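Local coordinates for endoglucanase E-5 (Thermobifida fusca, PDB 2CKR), which catalyses the endohydrolysis of (1->4)-beta-D-glucosidic linkages in cellulose, lichenin and cereal beta-D-glucans, at residues 132-137 with 164-169; 11-16 with 196-201; 230-235 with 260-265; 121-126 with 160-165. The protein carries 1 engineered substitution. One frame throughout, in Å; residues are numbered along the deposited sequence.

How the contacts relate
The chain is the family 5 catalytic domain, an eight-stranded TIM barrel. Contacts 1 and 3 are two separate strand pairs of its wall, with centres about 18 Å apart; their side chains meet, Glu-135 OE1 of contact 1 lying 2.9 Å from Thr-230 OG1 of contact 3, probably a hydrogen bond. Contact 3 holds Gln-231, the engineered form of the probable nucleophile. Contact 2 lies about 10 Å from contact 1, centre to centre, and Ile-168 O approaches Met-200 N at 2.9 Å, where the next strand follows in the sheet. Contact 4 shares Pro-164 and Asp-165 with contact 1, together with the zinc ion; its centre is about 26 Å from that of contact 3, remote from the active site.

Contact 1. Residues 132-137 with 164-169; sequences VLYEIA and PDSVII. With ZN (zinc ion), chain G.
Ile-169 and Tyr-134 are joined through their backbones: Ile-169 N gives its hydrogen to Tyr-134 O at 2.8 Å with an N-H...O angle of 169°. Tyr-134 N in turn donates to Val-167 O at 3.1 Å, and Ile-169 O receives Ile-136 N at 3.2 Å, so the bonds alternate as they must in a parallel ladder. The register confirms this, Tyr-134 pairing with Ile-168 and Glu-135 with Ile-169. Ile-169 O has a second donor in a water that also accepts from Ala-137 N, continuing the link past the last strand residue. The Tyr-134 ring swings beside its own backbone N, with CG anti to the carbonyl carbon (chi1 -62°), and this sets its rim against residue 166: Ser-166 CB lies in the ring plane, 3.3 Å from Tyr-134 CE2. Val-132 CG1 sits over one face toward the rim, helix 112-125 packs against the same ring, and the hydroxyl is hydrogen-bonded to Asp-163. Leu-133 runs alongside Val-167, pointing the same way, with CD2 3.9 Å from Val-167 CG1; the tip of Ile-169, CD1, reaches that same Leu-133 CD2 at 4.4 Å. Strand 132-135, helix 145-162 and strand 168-170 thus form one beta-alpha-beta crossover, the repeating unit of the TIM barrel.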
loop_
_atom_site.group_PDB
_atom_site.type_symbol
_atom_site.label_atom_id
_atom_site.label_comp_id
_atom_site.label_asym_id
_atom_site.label_seq_id
_atom_site.Cartn_x
_atom_site.Cartn_y
_atom_site.Cartn_z
ATOM N N VAL A 132 -3.885 12.063 -1.307
ATOM C CA VAL A 132 -4.463 10.880 -0.666
ATOM C C VAL A 132 -5.063 9.902 -1.688
ATOM O O VAL A 132 -5.855 10.287 -2.554
ATOM C CB VAL A 132 -5.540 11.298 0.357
ATOM C CG1 VAL A 132 -6.021 10.102 1.158
ATOM C CG2 VAL A 132 -4.995 12.394 1.289
ATOM N N LEU A 133 -4.644 8.640 -1.581
ATOM C CA LEU A 133 -5.159 7.512 -2.344
ATOM C C LEU A 133 -5.840 6.553 -1.362
ATOM O O LEU A 133 -5.451 6.464 -0.200
ATOM C CB LEU A 133 -4.006 6.776 -3.017
ATOM C CG LEU A 133 -3.156 7.522 -4.044
ATOM C CD1 LEU A 133 -2.009 8.286 -3.380
ATOM C CD2 LEU A 133 -2.603 6.523 -5.058
ATOM N N TYR A 134 -6.862 5.856 -1.831
ATOM C CA TYR A 134 -7.706 5.040 -0.970
ATOM C C TYR A 134 -7.598 3.585 -1.395
ATOM O O TYR A 134 -7.851 3.271 -2.548
ATOM C CB TYR A 134 -9.151 5.486 -1.106
ATOM C CG TYR A 134 -9.395 6.910 -0.692
ATOM C CD1 TYR A 134 -9.692 7.216 0.613
ATOM C CD2 TYR A 134 -9.299 7.951 -1.599
ATOM C CE1 TYR A 134 -9.914 8.523 1.012
ATOM C CE2 TYR A 134 -9.507 9.266 -1.201
ATOM C CZ TYR A 134 -9.822 9.542 0.099
ATOM O OH TYR A 134 -10.040 10.843 0.484
ATOM N N GLU A 135 -7.189 2.711 -0.484
ATOM C CA GLU A 135 -7.060 1.279 -0.764
ATOM C C GLU A 135 -8.191 0.550 -0.037
ATOM O O GLU A 135 -8.151 0.405 1.181
ATOM C CB GLU A 135 -5.682 0.776 -0.302
ATOM C CG GLU A 135 -5.429 -0.699 -0.592
ATOM C CD GLU A 135 -3.992 -1.130 -0.310
ATOM O OE1 GLU A 135 -3.647 -2.303 -0.593
ATOM O OE2 GLU A 135 -3.190 -0.292 0.184
ATOM N N ILE A 136 -9.192 0.087 -0.784
ATOM C CA ILE A 136 -10.471 -0.338 -0.192
ATOM C C ILE A 136 -10.537 -1.795 0.303
ATOM O O ILE A 136 -11.490 -2.156 0.997
ATOM C CB ILE A 136 -11.658 -0.051 -1.161
ATOM C CG1 ILE A 136 -11.481 -0.778 -2.495
ATOM C CG2 ILE A 136 -11.804 1.443 -1.395
ATOM C CD1 ILE A 136 -12.693 -0.725 -3.360
ATOM N N ALA A 137 -9.523 -2.603 0.016
ATOM C CA ALA A 137 -9.509 -4.009 0.452
ATOM C C ALA A 137 -8.144 -4.647 0.232
ATOM O O ALA A 137 -7.885 -5.209 -0.833
ATOM C CB ALA A 137 -10.584 -4.824 -0.295
ATOM N N PRO A 164 -14.363 13.180 -5.660
ATOM C CA PRO A 164 -14.474 12.612 -7.010
ATOM C C PRO A 164 -13.142 12.386 -7.743
ATOM O O PRO A 164 -13.112 11.561 -8.664
ATOM C CB PRO A 164 -15.339 13.636 -7.756
ATOM C CG PRO A 164 -15.158 14.908 -7.013
ATOM C CD PRO A 164 -14.861 14.564 -5.592
ATOM N N ASP A 165 -12.076 13.075 -7.351
ATOM C CA ASP A 165 -10.827 13.004 -8.118
ATOM C C ASP A 165 -9.756 12.059 -7.552
ATOM O O ASP A 165 -8.694 11.910 -8.139
ATOM C CB ASP A 165 -10.225 14.405 -8.360
ATOM C CG ASP A 165 -10.260 15.303 -7.140
ATOM O OD1 ASP A 165 -10.314 14.801 -5.997
ATOM O OD2 ASP A 165 -10.237 16.554 -7.238
ATOM N N SER A 166 -10.047 11.394 -6.447
ATOM C CA SER A 166 -9.028 10.578 -5.791
ATOM C C SER A 166 -8.854 9.228 -6.484
ATOM O O SER A 166 -9.799 8.671 -7.052
ATOM C CB SER A 166 -9.379 10.367 -4.331
ATOM O OG SER A 166 -10.518 9.541 -4.220
ATOM N N VAL A 167 -7.623 8.740 -6.471
ATOM C CA VAL A 167 -7.296 7.431 -7.002
ATOM C C VAL A 167 -7.669 6.355 -5.985
ATOM O O VAL A 167 -7.400 6.499 -4.790
ATOM C CB VAL A 167 -5.777 7.347 -7.314
ATOM C CG1 VAL A 167 -5.373 5.937 -7.745
ATOM C CG2 VAL A 167 -5.396 8.375 -8.362
ATOM N N ILE A 168 -8.303 5.288 -6.465
ATOM C CA ILE A 168 -8.673 4.157 -5.621
ATOM C C ILE A 168 -7.924 2.901 -6.079
ATOM O O ILE A 168 -7.856 2.631 -7.282
ATOM C CB ILE A 168 -10.203 3.949 -5.663
ATOM C CG1 ILE A 168 -10.911 5.183 -5.084
ATOM C CG2 ILE A 168 -10.603 2.707 -4.878
ATOM C CD1 ILE A 168 -12.428 5.192 -5.287
ATOM N N ILE A 169 -7.373 2.161 -5.118
ATOM C CA ILE A 169 -6.657 0.913 -5.367
ATOM C C ILE A 169 -7.511 -0.259 -4.903
ATOM O O ILE A 169 -7.992 -0.276 -3.771
ATOM C CB ILE A 169 -5.300 0.882 -4.638
ATOM C CG1 ILE A 169 -4.450 2.087 -5.060
ATOM C CG2 ILE A 169 -4.581 -0.449 -4.928
ATOM C CD1 ILE A 169 -3.193 2.287 -4.215
HETATM ZN ZN ZN G . -10.118 15.563 -3.986
HETATM O O HOH W 1 -5.524 10.354 -5.209
HETATM O O HOH W 2 -7.659 -2.486 -2.107
HETATM O O HOH W 3 -8.978 17.213 -4.920
#

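Contact 2. Residues 11-16 with 196-201; sequences VQVCGT and ASNIMY
Asn-198 OD1 is held by Val-13 N, which donates to it at 2.8 Å, and more weakly by a water at 3.3 Å. That water also donates to Val-13 O at 2.8 Å, so the Asn-198 side chain is tied to both polar atoms of one backbone residue. Val-13 belongs to the hairpin of strands 12-14 and 17-19, which meets the N-terminal end of barrel strand 199-206, consistent with the hairpin that closes the bottom of the barrel in family 5 enzymes. The main bond is straight on both counts: the N-H...O angle is 167°, and the donor approaches almost in line with the carbonyl, at 175°. Asn-198 has positive phi (57°), a turn conformation just ahead of the strand. Its ND2 faces the Gln-12 amide, whose plane is nearly perpendicular to its own, but Gln-12 NE2 and Asn-198 ND2 are both donors and form no bond although 3.0 Å apart; the Gln-12 copy used here is one of two, so its placement is less certain. In this copy Gln-12 NE2 turns back to Val-11 O at 2.9 Å, while its approach to Asp-165 O is too short to be trusted. The side chains of Val-13 and Asn-198 run antiparallel alongside one another. Val-13 CG2 makes the apolar contact, 3.9 Å from Met-200 CG, and also lies against the backbone oxygen Ile-199 O at 3.7 Å.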
loop_
_atom_site.group_PDB
_atom_site.type_symbol
_atom_site.label_atom_id
_atom_site.label_comp_id
_atom_site.label_asym_id
_atom_site.label_seq_id
_atom_site.Cartn_x
_atom_site.Cartn_y
_atom_site.Cartn_z
ATOM N N VAL A 11 -1.822 13.622 -8.522
ATOM C CA VAL A 11 -1.613 12.419 -9.321
ATOM C C VAL A 11 -2.961 11.814 -9.770
ATOM O O VAL A 11 -3.961 11.889 -9.051
ATOM C CB VAL A 11 -0.739 11.374 -8.570
ATOM C CG1 VAL A 11 0.686 11.915 -8.348
ATOM C CG2 VAL A 11 -1.378 10.936 -7.259
ATOM N N GLN A 12 -2.985 11.293 -10.994
ATOM C CA GLN A 12 -4.158 10.624 -11.572
ATOM C C GLN A 12 -3.681 9.497 -12.490
ATOM O O GLN A 12 -2.567 9.533 -12.982
ATOM C CB GLN A 12 -5.001 11.600 -12.411
ATOM C CG GLN A 12 -5.524 12.858 -11.704
ATOM C CD GLN A 12 -6.835 12.629 -10.963
ATOM O OE1 GLN A 12 -7.928 12.900 -11.499
ATOM N NE2 GLN A 12 -6.737 12.142 -9.728
ATOM N N VAL A 13 -4.526 8.501 -12.733
ATOM C CA VAL A 13 -4.229 7.486 -13.743
ATOM C C VAL A 13 -4.329 8.126 -15.120
ATOM O O VAL A 13 -5.244 8.904 -15.375
ATOM C CB VAL A 13 -5.195 6.309 -13.649
ATOM C CG1 VAL A 13 -5.028 5.356 -14.854
ATOM C CG2 VAL A 13 -4.997 5.578 -12.310
ATOM N N CYS A 14 -3.358 7.837 -15.979
ATOM C CA CYS A 14 -3.437 8.208 -17.388
ATOM C C CYS A 14 -3.061 6.973 -18.175
ATOM O O CYS A 14 -1.942 6.489 -18.073
ATOM C CB CYS A 14 -2.510 9.373 -17.719
ATOM S SG CYS A 14 -2.711 10.044 -19.393
ATOM N N GLY A 15 -4.010 6.446 -18.943
ATOM C CA GLY A 15 -3.803 5.198 -19.649
ATOM C C GLY A 15 -3.661 4.068 -18.647
ATOM O O GLY A 15 -4.563 3.860 -17.846
ATOM N N THR A 16 -2.523 3.375 -18.661
ATOM C CA THR A 16 -2.286 2.242 -17.763
ATOM C C THR A 16 -1.238 2.524 -16.690
ATOM O O THR A 16 -0.709 1.595 -16.091
ATOM C CB THR A 16 -1.835 1.013 -18.565
ATOM O OG1 THR A 16 -0.530 1.250 -19.124
ATOM C CG2 THR A 16 -2.744 0.784 -19.767
ATOM N N ALA A 196 -15.140 1.737 -13.210
ATOM C CA ALA A 196 -14.800 3.064 -12.727
ATOM C C ALA A 196 -13.448 3.391 -13.299
ATOM O O ALA A 196 -12.709 2.492 -13.701
ATOM C CB ALA A 196 -14.746 3.085 -11.222
ATOM N N SER A 197 -13.112 4.669 -13.335
ATOM C CA SER A 197 -11.789 5.051 -13.768
ATOM C C SER A 197 -11.021 5.693 -12.644
ATOM O O SER A 197 -11.510 5.801 -11.522
ATOM C CB SER A 197 -11.875 5.936 -14.984
ATOM O OG SER A 197 -12.269 5.124 -16.072
ATOM N N ASN A 198 -9.782 6.045 -12.934
ATOM C CA ASN A 198 -8.861 6.455 -11.904
ATOM C C ASN A 198 -8.725 5.348 -10.834
ATOM O O ASN A 198 -8.706 5.622 -9.636
ATOM C CB ASN A 198 -9.338 7.783 -11.307
ATOM C CG ASN A 198 -8.214 8.743 -11.050
ATOM O OD1 ASN A 198 -7.109 8.594 -11.575
ATOM N ND2 ASN A 198 -8.491 9.755 -10.246
ATOM N N ILE A 199 -8.652 4.101 -11.309
ATOM C CA ILE A 199 -8.517 2.887 -10.488
ATOM C C ILE A 199 -7.151 2.238 -10.759
ATOM O O ILE A 199 -6.674 2.252 -11.899
ATOM C CB ILE A 199 -9.638 1.854 -10.851
ATOM C CG1 ILE A 199 -11.040 2.434 -10.623
ATOM C CG2 ILE A 199 -9.463 0.536 -10.078
ATOM C CD1 ILE A 199 -11.366 2.757 -9.175
ATOM N N MET A 200 -6.527 1.682 -9.716
ATOM C CA MET A 200 -5.359 0.817 -9.857
ATOM C C MET A 200 -5.669 -0.510 -9.168
ATOM O O MET A 200 -6.563 -0.597 -8.326
ATOM C CB MET A 200 -4.117 1.455 -9.223
ATOM C CG MET A 200 -3.865 2.860 -9.689
ATOM S SD MET A 200 -2.339 3.525 -9.034
ATOM C CE MET A 200 -1.181 2.810 -10.086
ATOM N N TYR A 201 -4.947 -1.554 -9.541
ATOM C CA TYR A 201 -5.136 -2.870 -8.953
ATOM C C TYR A 201 -3.886 -3.251 -8.168
ATOM O O TYR A 201 -2.762 -2.978 -8.606
ATOM C CB TYR A 201 -5.432 -3.900 -10.047
ATOM C CG TYR A 201 -6.716 -3.616 -10.782
ATOM C CD1 TYR A 201 -6.751 -2.724 -11.858
ATOM C CD2 TYR A 201 -7.910 -4.205 -10.377
ATOM C CE1 TYR A 201 -7.949 -2.453 -12.525
ATOM C CE2 TYR A 201 -9.094 -3.938 -11.029
ATOM C CZ TYR A 201 -9.110 -3.080 -12.106
ATOM O OH TYR A 201 -10.309 -2.830 -12.742
HETATM O O HOH W 4 -7.981 9.186 -14.745
#

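Contact 3. Residues 230-235 with 260-265; sequences TQFGTE and IGWTKW. Engineered in segment 230-235: Gln-231 (natural residue Glu).
Phe-232 packs edge-on against Trp-262. Its CB leads off on the outer face of the sheet, and CG is tucked between the backbone N and carbonyl carbon (chi1 84°), which turns the ring toward strand 262-265. CD1 passes Thr-263 O at 3.8 Å. CE1 is 3.4 Å from Trp-262 CE3, and CZ follows over that same indole face; the planes stand at 88°, an offset edge-to-face pair. Over one Phe-232 face, toward the rim, lies Lys-264 CG, a CH-pi contact 4.1 Å from the ring centroid. The strands are joined by Trp-265 N donating to Phe-232 O at 2.9 Å, while Phe-232 N, buried, finds no partner. Thr-263 OG1 donates to Thr-230 O at 2.8 Å from above the carbonyl plane. On the other face of the sheet, the engineered Gln-231 lays its amide on the Trp-265 indole, planes 14° apart, with NE2 over the ring centre. Tyr-206 and Arg-61 hold that amide, close to the probable proton donor Glu-139. Phe-232 itself also meets the ring of Phe-205, while Trp-262 is packed by helices 245-258 and 295-305 outside the barrel.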
loop_
_atom_site.group_PDB
_atom_site.type_symbol
_atom_site.label_atom_id
_atom_site.label_comp_id
_atom_site.label_asym_id
_atom_site.label_seq_id
_atom_site.Cartn_x
_atom_site.Cartn_y
_atom_site.Cartn_z
ATOM N N THR A 230 1.230 -2.507 -3.330
ATOM C CA THR A 230 0.980 -1.878 -2.031
ATOM C C THR A 230 1.644 -2.624 -0.888
ATOM O O THR A 230 1.727 -2.102 0.221
ATOM C CB THR A 230 -0.526 -1.736 -1.746
ATOM O OG1 THR A 230 -1.185 -2.979 -1.970
ATOM C CG2 THR A 230 -1.199 -0.774 -2.722
ATOM N N GLN A 231 2.101 -3.845 -1.136
ATOM C CA GLN A 231 2.783 -4.614 -0.102
ATOM C C GLN A 231 3.755 -5.616 -0.708
ATOM O O GLN A 231 3.360 -6.460 -1.502
ATOM C CB GLN A 231 1.747 -5.356 0.760
ATOM C CG GLN A 231 2.218 -5.670 2.146
ATOM C CD GLN A 231 1.119 -6.235 3.030
ATOM O OE1 GLN A 231 0.121 -5.567 3.294
ATOM N NE2 GLN A 231 1.316 -7.466 3.515
ATOM N N PHE A 232 5.027 -5.513 -0.350
ATOM C CA PHE A 232 5.991 -6.525 -0.769
ATOM C C PHE A 232 7.110 -6.687 0.230
ATOM O O PHE A 232 7.396 -5.786 1.012
ATOM C CB PHE A 232 6.551 -6.229 -2.166
ATOM C CG PHE A 232 7.708 -5.258 -2.175
ATOM C CD1 PHE A 232 7.473 -3.902 -2.230
ATOM C CD2 PHE A 232 9.019 -5.706 -2.115
ATOM C CE1 PHE A 232 8.519 -3.016 -2.237
ATOM C CE2 PHE A 232 10.080 -4.806 -2.116
ATOM C CZ PHE A 232 9.825 -3.465 -2.191
ATOM N N GLY A 233 7.723 -7.864 0.221
ATOM C CA GLY A 233 8.892 -8.122 1.043
ATOM C C GLY A 233 9.957 -8.836 0.236
ATOM O O GLY A 233 9.705 -9.279 -0.889
ATOM N N THR A 234 11.149 -8.925 0.821
ATOM C CA THR A 234 12.273 -9.648 0.239
ATOM C C THR A 234 12.421 -11.042 0.832
ATOM O O THR A 234 13.264 -11.797 0.375
ATOM C CB THR A 234 13.592 -8.871 0.459
ATOM O OG1 THR A 234 13.809 -8.643 1.864
ATOM C CG2 THR A 234 13.512 -7.486 -0.131
ATOM N N GLU A 235 11.600 -11.391 1.826
ATOM C CA GLU A 235 11.727 -12.665 2.530
ATOM C C GLU A 235 10.573 -13.574 2.095
ATOM O O GLU A 235 10.056 -13.412 1.003
ATOM C CB GLU A 235 11.794 -12.469 4.056
ATOM C CG GLU A 235 10.824 -11.445 4.621
ATOM C CD GLU A 235 11.381 -10.032 4.546
ATOM O OE1 GLU A 235 10.681 -9.148 4.005
ATOM O OE2 GLU A 235 12.524 -9.807 5.012
ATOM N N ILE A 260 5.997 1.260 -12.014
ATOM C CA ILE A 260 5.048 0.716 -11.043
ATOM C C ILE A 260 5.493 1.121 -9.646
ATOM O O ILE A 260 6.588 0.753 -9.197
ATOM C CB ILE A 260 4.993 -0.829 -11.166
ATOM C CG1 ILE A 260 4.431 -1.232 -12.533
ATOM C CG2 ILE A 260 4.142 -1.447 -10.038
ATOM C CD1 ILE A 260 4.712 -2.669 -12.906
ATOM N N GLY A 261 4.626 1.860 -8.953
ATOM C CA GLY A 261 4.896 2.299 -7.598
ATOM C C GLY A 261 4.831 1.158 -6.608
ATOM O O GLY A 261 4.222 0.109 -6.869
ATOM N N TRP A 262 5.471 1.357 -5.467
ATOM C CA TRP A 262 5.489 0.334 -4.444
ATOM C C TRP A 262 5.657 0.876 -3.039
ATOM O O TRP A 262 6.225 1.948 -2.837
ATOM C CB TRP A 262 6.579 -0.687 -4.731
ATOM C CG TRP A 262 8.001 -0.216 -5.027
ATOM C CD1 TRP A 262 8.585 -0.167 -6.251
ATOM C CD2 TRP A 262 9.038 0.122 -4.083
ATOM N NE1 TRP A 262 9.907 0.200 -6.144
ATOM C CE2 TRP A 262 10.210 0.391 -4.824
ATOM C CE3 TRP A 262 9.089 0.266 -2.686
ATOM C CZ2 TRP A 262 11.408 0.783 -4.223
ATOM C CZ3 TRP A 262 10.301 0.633 -2.088
ATOM C CH2 TRP A 262 11.430 0.894 -2.853
ATOM N N THR A 263 5.133 0.122 -2.072
ATOM C CA THR A 263 5.389 0.385 -0.654
ATOM C C THR A 263 5.817 -0.915 0.034
ATOM O O THR A 263 5.101 -1.903 -0.004
ATOM C CB THR A 263 4.160 1.014 0.044
ATOM O OG1 THR A 263 2.952 0.351 -0.360
ATOM C CG2 THR A 263 3.965 2.466 -0.426
ATOM N N LYS A 264 6.983 -0.895 0.667
ATOM C CA LYS A 264 7.547 -2.094 1.267
ATOM C C LYS A 264 6.944 -2.391 2.644
ATOM O O LYS A 264 6.735 -1.488 3.445
ATOM C CB LYS A 264 9.066 -1.966 1.389
ATOM C CG LYS A 264 9.767 -3.291 1.678
ATOM C CD LYS A 264 11.235 -3.090 1.994
ATOM C CE LYS A 264 11.938 -4.385 2.450
ATOM N NZ LYS A 264 11.088 -5.288 3.293
ATOM N N TRP A 265 6.674 -3.672 2.894
ATOM C CA TRP A 265 6.245 -4.167 4.189
ATOM C C TRP A 265 7.511 -4.494 4.986
ATOM O O TRP A 265 8.208 -5.440 4.605
ATOM C CB TRP A 265 5.470 -5.461 3.937
ATOM C CG TRP A 265 4.781 -6.067 5.094
ATOM C CD1 TRP A 265 5.107 -7.238 5.724
ATOM C CD2 TRP A 265 3.601 -5.588 5.731
ATOM N NE1 TRP A 265 4.219 -7.488 6.742
ATOM C CE2 TRP A 265 3.284 -6.492 6.771
ATOM C CE3 TRP A 265 2.793 -4.453 5.562
ATOM C CZ2 TRP A 265 2.187 -6.310 7.614
ATOM C CZ3 TRP A 265 1.699 -4.281 6.391
ATOM C CH2 TRP A 265 1.403 -5.208 7.403
HETATM O O HOH W 5 8.204 -8.299 4.631
#

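Contact 4. Residues 121-126 with 160-165; sequences EIAQRH and RQRDPD. With ZN (zinc ion), chain G.
His-126 and Asp-163 bring the flat groups of this contact, but the two do not stack: the imidazole turns away, with Arg-125 CG 3.7 Å above one ring face and offset toward the rim, and its ND1 meets Lys-129. What links the residues is a water in reach of both His-126 O and Asp-163 OD2, though more acceptors surround that water than it has protons, so not every bond can be made at once. The Asp-163 carboxylate binds zinc by one oxygen, OD1, at 2.2 Å; its OD2 is turned aside from the metal and is hydrogen-bonded to the hydroxyl of Tyr-134. CG anti to the backbone N (chi1 -168°) sends that group beyond Ala-123 toward the ion. Asp-165 OD1 supplies a second ligand at 2.2 Å, and a water a third, this water also donating to Asp-165 OD2 at 2.7 Å, so that this carboxylate meets the water through the metal and directly. Ala-127 O completes four ligands, and the metal probably offsets the charge of two close carboxylates, whose OD1 atoms are 3.1 Å apart. Ala-123 CB packs 3.9 Å from Arg-162 CB and 4.0 Å from Asp-163 CB, where the helix ends come together; the Arg-162 guanidinium leaves the contact for Val-158 O. The C-terminal turns of helices 112-125 and 145-162, neighbours on the outside of a TIM barrel, thus meet at a surface zinc site built by two aspartates and a backbone carbonyl.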
loop_
_atom_site.group_PDB
_atom_site.type_symbol
_atom_site.label_atom_id
_atom_site.label_comp_id
_atom_site.label_asym_id
_atom_site.label_seq_id
_atom_site.Cartn_x
_atom_site.Cartn_y
_atom_site.Cartn_z
ATOM N N GLU A 121 -16.307 9.215 6.059
ATOM C CA GLU A 121 -15.711 10.205 6.950
ATOM C C GLU A 121 -14.370 10.689 6.414
ATOM O O GLU A 121 -14.098 11.888 6.407
ATOM C CB GLU A 121 -15.537 9.678 8.376
ATOM C CG GLU A 121 -14.789 10.681 9.254
ATOM C CD GLU A 121 -15.063 10.578 10.744
ATOM O OE1 GLU A 121 -14.464 11.395 11.488
ATOM O OE2 GLU A 121 -15.853 9.705 11.169
ATOM N N ILE A 122 -13.548 9.755 5.942
ATOM C CA ILE A 122 -12.204 10.095 5.474
ATOM C C ILE A 122 -12.286 10.956 4.216
ATOM O O ILE A 122 -11.595 11.970 4.097
ATOM C CB ILE A 122 -11.382 8.809 5.203
ATOM C CG1 ILE A 122 -11.148 8.024 6.502
ATOM C CG2 ILE A 122 -10.052 9.153 4.553
ATOM C CD1 ILE A 122 -10.156 8.618 7.469
ATOM N N ALA A 123 -13.136 10.554 3.279
ATOM C CA ALA A 123 -13.263 11.274 2.016
ATOM C C ALA A 123 -13.829 12.697 2.187
ATOM O O ALA A 123 -13.398 13.616 1.497
ATOM C CB ALA A 123 -14.094 10.469 1.031
ATOM N N GLN A 124 -14.783 12.878 3.095
ATOM C CA GLN A 124 -15.353 14.209 3.321
ATOM C C GLN A 124 -14.303 15.130 3.943
ATOM O O GLN A 124 -14.096 16.261 3.478
ATOM C CB GLN A 124 -16.609 14.143 4.200
ATOM C CG GLN A 124 -17.405 15.450 4.255
ATOM C CD GLN A 124 -16.876 16.458 5.276
ATOM O OE1 GLN A 124 -16.244 16.090 6.274
ATOM N NE2 GLN A 124 -17.136 17.738 5.023
ATOM N N ARG A 125 -13.624 14.634 4.972
ATOM C CA ARG A 125 -12.623 15.422 5.687
ATOM C C ARG A 125 -11.455 15.847 4.806
ATOM O O ARG A 125 -10.985 16.988 4.923
ATOM C CB ARG A 125 -12.079 14.635 6.880
ATOM C CG ARG A 125 -11.136 15.430 7.796
ATOM C CD ARG A 125 -11.832 16.484 8.644
ATOM N NE ARG A 125 -12.498 15.911 9.821
ATOM C CZ ARG A 125 -11.891 15.591 10.973
ATOM N NH1 ARG A 125 -10.579 15.760 11.142
ATOM N NH2 ARG A 125 -12.604 15.075 11.964
ATOM N N HIS A 126 -10.993 14.945 3.942
ATOM C CA HIS A 126 -9.754 15.149 3.180
ATOM C C HIS A 126 -9.979 15.392 1.693
ATOM O O HIS A 126 -9.047 15.311 0.905
ATOM C CB HIS A 126 -8.809 13.957 3.411
ATOM C CG HIS A 126 -8.480 13.757 4.852
ATOM N ND1 HIS A 126 -7.789 14.699 5.583
ATOM C CD2 HIS A 126 -8.801 12.766 5.718
ATOM C CE1 HIS A 126 -7.686 14.291 6.835
ATOM N NE2 HIS A 126 -8.296 13.124 6.947
ATOM N N ARG A 160 -16.501 8.521 -4.044
ATOM C CA ARG A 160 -16.531 9.432 -5.184
ATOM C C ARG A 160 -17.605 10.514 -5.030
ATOM O O ARG A 160 -17.458 11.619 -5.572
ATOM C CB ARG A 160 -16.735 8.641 -6.483
ATOM C CG ARG A 160 -15.528 7.784 -6.869
ATOM C CD ARG A 160 -14.464 8.570 -7.565
ATOM N NE ARG A 160 -13.138 7.948 -7.599
ATOM C CZ ARG A 160 -12.691 7.143 -8.558
ATOM N NH1 ARG A 160 -13.470 6.776 -9.560
ATOM N NH2 ARG A 160 -11.449 6.683 -8.500
ATOM N N GLN A 161 -18.655 10.214 -4.266
ATOM C CA GLN A 161 -19.689 11.197 -3.927
ATOM C C GLN A 161 -19.090 12.386 -3.172
ATOM O O GLN A 161 -19.545 13.520 -3.329
ATOM C CB GLN A 161 -20.804 10.543 -3.087
ATOM C CG GLN A 161 -21.873 11.502 -2.558
ATOM C CD GLN A 161 -22.944 10.799 -1.737
ATOM O OE1 GLN A 161 -23.311 9.664 -2.036
ATOM N NE2 GLN A 161 -23.440 11.473 -0.701
ATOM N N ARG A 162 -18.059 12.121 -2.376
ATOM C CA ARG A 162 -17.440 13.123 -1.502
ATOM C C ARG A 162 -16.097 13.651 -2.015
ATOM O O ARG A 162 -15.728 14.803 -1.741
ATOM C CB ARG A 162 -17.230 12.513 -0.121
ATOM C CG ARG A 162 -18.505 12.301 0.644
ATOM C CD ARG A 162 -18.499 11.081 1.523
ATOM N NE ARG A 162 -19.769 10.976 2.225
ATOM C CZ ARG A 162 -20.794 10.198 1.879
ATOM N NH1 ARG A 162 -20.747 9.407 0.808
ATOM N NH2 ARG A 162 -21.905 10.232 2.615
ATOM N N ASP A 163 -15.393 12.817 -2.779
ATOM C CA ASP A 163 -14.036 13.087 -3.239
ATOM C C ASP A 163 -13.861 12.484 -4.645
ATOM O O ASP A 163 -13.296 11.412 -4.805
ATOM C CB ASP A 163 -13.027 12.480 -2.250
ATOM C CG ASP A 163 -11.611 12.952 -2.496
ATOM O OD1 ASP A 163 -11.437 13.907 -3.286
ATOM O OD2 ASP A 163 -10.615 12.438 -1.935
ATOM N N PRO A 164 -14.363 13.180 -5.660
ATOM C CA PRO A 164 -14.474 12.612 -7.010
ATOM C C PRO A 164 -13.142 12.386 -7.743
ATOM O O PRO A 164 -13.112 11.561 -8.664
ATOM C CB PRO A 164 -15.339 13.636 -7.756
ATOM C CG PRO A 164 -15.158 14.908 -7.013
ATOM C CD PRO A 164 -14.861 14.564 -5.592
ATOM N N ASP A 165 -12.076 13.075 -7.351
ATOM C CA ASP A 165 -10.827 13.004 -8.118
ATOM C C ASP A 165 -9.756 12.059 -7.552
ATOM O O ASP A 165 -8.694 11.910 -8.139
ATOM C CB ASP A 165 -10.225 14.405 -8.360
ATOM C CG ASP A 165 -10.260 15.303 -7.140
ATOM O OD1 ASP A 165 -10.314 14.801 -5.997
ATOM O OD2 ASP A 165 -10.237 16.554 -7.238
HETATM ZN ZN ZN G . -10.118 15.563 -3.986
HETATM O O HOH W 6 -8.521 13.794 -1.333
HETATM O O HOH W 3 -8.978 17.213 -4.920
#